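Local coordinates for DNA mismatch repair protein MutL (Aquifex aeolicus, PDB 6LZI) that is a DNA mismatch repair endonuclease whose Bergerat-fold ATPase domain binds ADP and probably hydrolyses ATP, at residues V12-V24 with V139-L153. Residues are numbered along the deposited sequence; the frame is centred on the assembly and turned at random.
Sequences VIESPVDVVKELV and VRDLFFNLPVRRKFL
Val139, at the end of strand 134-140, points toward helix 16-29, and its CG2 meets Val19 CG1 at 4.0 Å, with Leu23 CD1 just beyond; compact branched residues suit this close approach of strand and helix. Leu142 extends CG anti to its backbone N (chi1 178°), which carries CD2 to 3.6 Å from Pro16 N and brings both methyls against Val19 CG2. Phe143 follows, with Leu142 CG toward the rim of one ring face and Arg149 CD 3.4 Å above the centre of the other. Its CZ lies 3.3 Å from Ile13 O, nearly in the ring plane, so the slightly positive ring edge meets a carbonyl oxygen. An alanine here would probably leave a gap beside Ile13 and Glu14 and take from Arg149 CD the face it lies on. Arg149 suits this exposed rim because its chain packs while its charge stays at the surface. Leucine at 153 reaches the flat, rigid Pro16 ring with one methyl, CD2 to CD 3.9 Å. This largely apolar seam, without hydrogen bonds across it, joins the strand end and following loop to the first helix of the Bergerat ATPase fold, which carries Asn26 and Ser27 of the ADP pocket and also touches helices 91-96 and 156-173 and strand 46-51.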
loop_
_atom_site.group_PDB
_atom_site.type_symbol
_atom_site.label_atom_id
_atom_site.label_comp_id
_atom_site.label_asym_id
_atom_site.label_seq_id
_atom_site.Cartn_x
_atom_site.Cartn_y
_atom_site.Cartn_z
ATOM N N VAL A 12 1.535 0.226 16.397
ATOM C CA VAL A 12 1.510 -0.331 15.032
ATOM C C VAL A 12 0.136 -0.202 14.433
ATOM O O VAL A 12 -0.005 0.011 13.208
ATOM C CB VAL A 12 1.949 -1.835 14.982
ATOM C CG1 VAL A 12 1.766 -2.446 13.583
ATOM C CG2 VAL A 12 3.411 -2.010 15.428
ATOM N N ILE A 13 -0.908 -0.392 15.243
ATOM C CA ILE A 13 -2.257 -0.368 14.682
ATOM C C ILE A 13 -3.085 0.678 15.424
ATOM O O ILE A 13 -3.648 0.396 16.491
ATOM C CB ILE A 13 -2.947 -1.729 14.755
ATOM C CG1 ILE A 13 -2.094 -2.820 14.096
ATOM C CG2 ILE A 13 -4.280 -1.655 13.950
ATOM C CD1 ILE A 13 -1.832 -2.636 12.628
ATOM N N GLU A 14 -3.268 1.830 14.790
ATOM C CA GLU A 14 -4.067 2.919 15.349
ATOM C C GLU A 14 -5.334 3.164 14.559
ATOM O O GLU A 14 -6.251 3.798 15.079
ATOM C CB GLU A 14 -3.233 4.202 15.374
ATOM C CG GLU A 14 -1.963 3.910 16.125
ATOM C CD GLU A 14 -1.131 5.143 16.359
ATOM O OE1 GLU A 14 -0.733 5.791 15.378
ATOM O OE2 GLU A 14 -0.916 5.440 17.555
ATOM N N SER A 15 -5.378 2.744 13.306
ATOM C CA SER A 15 -6.493 3.097 12.437
ATOM C C SER A 15 -6.499 2.150 11.256
ATOM O O SER A 15 -5.542 1.399 11.034
ATOM C CB SER A 15 -6.431 4.574 11.970
ATOM O OG SER A 15 -5.447 4.852 10.996
ATOM N N PRO A 16 -7.557 2.163 10.472
ATOM C CA PRO A 16 -7.622 1.270 9.294
ATOM C C PRO A 16 -6.443 1.385 8.343
ATOM O O PRO A 16 -6.025 0.356 7.835
ATOM C CB PRO A 16 -8.936 1.669 8.593
ATOM C CG PRO A 16 -9.821 2.145 9.841
ATOM C CD PRO A 16 -8.826 2.900 10.740
ATOM N N VAL A 17 -5.882 2.572 8.091
ATOM C CA VAL A 17 -4.773 2.635 7.142
ATOM C C VAL A 17 -3.603 1.785 7.622
ATOM O O VAL A 17 -2.871 1.192 6.805
ATOM C CB VAL A 17 -4.382 4.111 6.907
ATOM C CG1 VAL A 17 -3.616 4.660 8.060
ATOM C CG2 VAL A 17 -3.562 4.255 5.557
ATOM N N ASP A 18 -3.425 1.669 8.927
ATOM C CA ASP A 18 -2.275 0.913 9.424
ATOM C C ASP A 18 -2.454 -0.562 9.122
ATOM O O ASP A 18 -1.481 -1.291 8.894
ATOM C CB ASP A 18 -2.105 1.078 10.926
ATOM C CG ASP A 18 -1.813 2.499 11.326
ATOM O OD1 ASP A 18 -1.045 3.196 10.607
ATOM O OD2 ASP A 18 -2.386 2.955 12.350
ATOM N N VAL A 19 -3.703 -1.024 9.231
ATOM C CA VAL A 19 -4.043 -2.377 8.849
ATOM C C VAL A 19 -3.760 -2.620 7.364
ATOM O O VAL A 19 -3.157 -3.642 6.990
ATOM C CB VAL A 19 -5.498 -2.672 9.171
ATOM C CG1 VAL A 19 -5.800 -4.113 8.670
ATOM C CG2 VAL A 19 -5.741 -2.540 10.653
ATOM N N VAL A 20 -4.257 -1.737 6.497
ATOM C CA VAL A 20 -4.056 -1.911 5.061
ATOM C C VAL A 20 -2.576 -1.974 4.766
ATOM O O VAL A 20 -2.118 -2.812 4.011
ATOM C CB VAL A 20 -4.673 -0.731 4.314
ATOM C CG1 VAL A 20 -4.431 -0.808 2.802
ATOM C CG2 VAL A 20 -6.171 -0.708 4.572
ATOM N N LYS A 21 -1.803 -1.156 5.482
ATOM C CA LYS A 21 -0.373 -1.101 5.202
ATOM C C LYS A 21 0.253 -2.468 5.467
ATOM O O LYS A 21 1.034 -3.023 4.639
ATOM C CB LYS A 21 0.276 -0.032 6.100
ATOM C CG LYS A 21 1.790 0.061 5.930
ATOM C CD LYS A 21 2.510 -0.791 6.974
ATOM C CE LYS A 21 3.957 -0.428 7.071
ATOM N NZ LYS A 21 4.613 -1.421 7.961
ATOM N N GLU A 22 -0.030 -3.003 6.654
ATOM C CA GLU A 22 0.570 -4.276 7.042
ATOM C C GLU A 22 0.115 -5.352 6.124
ATOM O O GLU A 22 0.935 -6.176 5.715
ATOM C CB GLU A 22 0.260 -4.657 8.467
ATOM C CG GLU A 22 0.745 -3.609 9.449
ATOM C CD GLU A 22 2.267 -3.541 9.537
ATOM O OE1 GLU A 22 2.828 -2.490 9.953
ATOM O OE2 GLU A 22 2.931 -4.508 9.148
ATOM N N LEU A 23 -1.181 -5.338 5.729
ATOM C CA LEU A 23 -1.598 -6.432 4.842
ATOM C C LEU A 23 -0.951 -6.320 3.457
ATOM O O LEU A 23 -0.493 -7.319 2.907
ATOM C CB LEU A 23 -3.138 -6.493 4.724
ATOM C CG LEU A 23 -3.687 -6.780 6.131
ATOM C CD1 LEU A 23 -5.276 -6.731 5.996
ATOM C CD2 LEU A 23 -3.249 -8.014 6.841
ATOM N N VAL A 24 -0.919 -5.115 2.864
ATOM C CA VAL A 24 -0.395 -5.015 1.507
ATOM C C VAL A 24 1.101 -5.275 1.546
ATOM O O VAL A 24 1.664 -5.894 0.648
ATOM C CB VAL A 24 -0.720 -3.609 0.967
ATOM C CG1 VAL A 24 0.054 -3.312 -0.270
ATOM C CG2 VAL A 24 -2.295 -3.449 0.746
ATOM N N VAL A 139 -10.550 -8.003 7.938
ATOM C CA VAL A 139 -10.490 -7.402 9.273
ATOM C C VAL A 139 -11.778 -6.599 9.500
ATOM O O VAL A 139 -12.056 -5.635 8.765
ATOM C CB VAL A 139 -9.243 -6.505 9.365
ATOM C CG1 VAL A 139 -9.161 -5.848 10.701
ATOM C CG2 VAL A 139 -8.039 -7.440 9.063
ATOM N N ARG A 140 -12.624 -7.088 10.405
ATOM C CA ARG A 140 -13.921 -6.468 10.638
ATOM C C ARG A 140 -13.975 -5.829 12.005
ATOM O O ARG A 140 -13.401 -6.370 12.946
ATOM C CB ARG A 140 -15.061 -7.494 10.537
ATOM C CG ARG A 140 -15.349 -7.896 9.067
ATOM C CD ARG A 140 -16.589 -8.807 8.974
ATOM N NE ARG A 140 -16.930 -8.897 7.552
ATOM C CZ ARG A 140 -17.639 -7.975 6.881
ATOM N NH1 ARG A 140 -18.117 -6.882 7.489
ATOM N NH2 ARG A 140 -17.857 -8.132 5.590
ATOM N N ASP A 141 -14.774 -4.760 12.091
ATOM C CA ASP A 141 -15.139 -4.115 13.345
ATOM C C ASP A 141 -13.905 -3.749 14.163
ATOM O O ASP A 141 -13.780 -4.111 15.341
ATOM C CB ASP A 141 -16.046 -5.022 14.145
ATOM C CG ASP A 141 -17.407 -5.160 13.502
ATOM O OD1 ASP A 141 -17.678 -4.433 12.511
ATOM O OD2 ASP A 141 -18.205 -5.972 14.007
ATOM N N LEU A 142 -13.017 -2.999 13.509
ATOM C CA LEU A 142 -11.707 -2.733 14.089
ATOM C C LEU A 142 -11.953 -1.997 15.388
ATOM O O LEU A 142 -12.831 -1.117 15.450
ATOM C CB LEU A 142 -10.868 -1.917 13.107
ATOM C CG LEU A 142 -9.446 -1.478 13.506
ATOM C CD1 LEU A 142 -8.626 -2.768 13.674
ATOM C CD2 LEU A 142 -8.832 -0.517 12.483
ATOM N N PHE A 143 -11.197 -2.392 16.440
ATOM C CA PHE A 143 -11.308 -1.861 17.835
ATOM C C PHE A 143 -12.712 -2.038 18.444
ATOM O O PHE A 143 -13.128 -1.261 19.311
ATOM C CB PHE A 143 -10.891 -0.383 17.884
ATOM C CG PHE A 143 -9.530 -0.118 17.298
ATOM C CD1 PHE A 143 -8.410 -0.797 17.832
ATOM C CD2 PHE A 143 -9.374 0.815 16.281
ATOM C CE1 PHE A 143 -7.135 -0.539 17.303
ATOM C CE2 PHE A 143 -8.082 1.072 15.747
ATOM C CZ PHE A 143 -6.982 0.343 16.294
ATOM N N PHE A 144 -13.476 -3.065 18.025
ATOM C CA PHE A 144 -14.778 -3.291 18.687
ATOM C C PHE A 144 -14.629 -3.561 20.182
ATOM O O PHE A 144 -15.541 -3.240 20.993
ATOM C CB PHE A 144 -15.477 -4.467 18.015
ATOM C CG PHE A 144 -14.970 -5.782 18.461
ATOM C CD1 PHE A 144 -13.871 -6.327 17.839
ATOM C CD2 PHE A 144 -15.631 -6.532 19.435
ATOM C CE1 PHE A 144 -13.384 -7.564 18.215
ATOM C CE2 PHE A 144 -15.168 -7.777 19.813
ATOM C CZ PHE A 144 -14.029 -8.313 19.192
ATOM N N ASN A 145 -13.501 -4.182 20.572
ATOM C CA ASN A 145 -13.085 -4.466 21.928
ATOM C C ASN A 145 -12.489 -3.254 22.658
ATOM O O ASN A 145 -12.282 -3.359 23.877
ATOM C CB ASN A 145 -12.057 -5.644 21.930
ATOM C CG ASN A 145 -10.752 -5.350 21.089
ATOM O OD1 ASN A 145 -10.828 -4.703 20.046
ATOM N ND2 ASN A 145 -9.559 -5.945 21.510
ATOM N N LEU A 146 -12.273 -2.126 21.966
ATOM C CA LEU A 146 -11.773 -0.876 22.577
ATOM C C LEU A 146 -12.675 0.283 22.172
ATOM O O LEU A 146 -12.329 1.068 21.286
ATOM C CB LEU A 146 -10.333 -0.570 22.140
ATOM C CG LEU A 146 -9.409 -1.767 22.412
ATOM C CD1 LEU A 146 -8.007 -1.622 21.779
ATOM C CD2 LEU A 146 -9.339 -1.791 23.912
ATOM N N PRO A 147 -13.838 0.415 22.803
ATOM C CA PRO A 147 -14.830 1.354 22.278
ATOM C C PRO A 147 -14.368 2.803 22.321
ATOM O O PRO A 147 -14.766 3.582 21.463
ATOM C CB PRO A 147 -16.064 1.088 23.148
ATOM C CG PRO A 147 -15.611 0.137 24.316
ATOM C CD PRO A 147 -14.361 -0.517 23.811
ATOM N N VAL A 148 -13.541 3.218 23.272
ATOM C CA VAL A 148 -13.050 4.600 23.215
ATOM C C VAL A 148 -12.155 4.806 21.990
ATOM O O VAL A 148 -12.307 5.773 21.231
ATOM C CB VAL A 148 -12.320 4.941 24.526
ATOM C CG1 VAL A 148 -11.576 6.288 24.403
ATOM C CG2 VAL A 148 -13.296 4.969 25.698
ATOM N N ARG A 149 -11.187 3.914 21.785
ATOM C CA ARG A 149 -10.355 4.025 20.595
ATOM C C ARG A 149 -11.202 4.027 19.323
ATOM O O ARG A 149 -10.920 4.779 18.391
ATOM C CB ARG A 149 -9.332 2.891 20.518
ATOM C CG ARG A 149 -8.538 2.976 19.218
ATOM C CD ARG A 149 -7.211 2.313 19.319
ATOM N NE ARG A 149 -6.385 3.056 20.261
ATOM C CZ ARG A 149 -5.084 2.901 20.343
ATOM N NH1 ARG A 149 -4.490 2.027 19.546
ATOM N NH2 ARG A 149 -4.410 3.585 21.251
ATOM N N ARG A 150 -12.288 3.234 19.304
ATOM C CA ARG A 150 -13.141 3.170 18.119
ATOM C C ARG A 150 -13.890 4.479 17.934
ATOM O O ARG A 150 -13.955 5.019 16.825
ATOM C CB ARG A 150 -14.135 2.006 18.262
ATOM C CG ARG A 150 -14.966 1.711 17.005
ATOM C CD ARG A 150 -15.639 0.321 17.146
ATOM N NE ARG A 150 -16.594 -0.025 16.079
ATOM C CZ ARG A 150 -16.301 -0.452 14.842
ATOM N NH1 ARG A 150 -15.032 -0.579 14.381
ATOM N NH2 ARG A 150 -17.322 -0.733 14.026
ATOM N N LYS A 151 -14.417 5.034 19.022
ATOM C CA LYS A 151 -15.181 6.269 18.877
ATOM C C LYS A 151 -14.282 7.443 18.521
ATOM O O LYS A 151 -14.750 8.396 17.887
ATOM C CB LYS A 151 -16.001 6.543 20.132
ATOM C CG LYS A 151 -17.348 7.211 19.815
ATOM C CD LYS A 151 -18.516 6.499 20.530
ATOM C CE LYS A 151 -19.881 6.821 19.898
ATOM N NZ LYS A 151 -20.300 5.768 18.943
ATOM N N PHE A 152 -12.984 7.357 18.811
ATOM C CA PHE A 152 -12.091 8.443 18.432
ATOM C C PHE A 152 -11.535 8.292 17.030
ATOM O O PHE A 152 -10.748 9.146 16.600
ATOM C CB PHE A 152 -10.923 8.578 19.434
ATOM C CG PHE A 152 -11.225 9.435 20.636
ATOM C CD1 PHE A 152 -11.475 10.797 20.497
ATOM C CD2 PHE A 152 -11.212 8.900 21.919
ATOM C CE1 PHE A 152 -11.733 11.589 21.595
ATOM C CE2 PHE A 152 -11.463 9.690 23.012
ATOM C CZ PHE A 152 -11.724 11.036 22.854
ATOM N N LEU A 153 -11.905 7.247 16.280
ATOM C CA LEU A 153 -11.440 7.175 14.912
ATOM C C LEU A 153 -12.017 8.336 14.120
ATOM O O LEU A 153 -13.083 8.876 14.434
ATOM C CB LEU A 153 -11.832 5.861 14.237
ATOM C CG LEU A 153 -11.154 4.574 14.714
ATOM C CD1 LEU A 153 -11.900 3.356 14.148
ATOM C CD2 LEU A 153 -9.743 4.562 14.190
#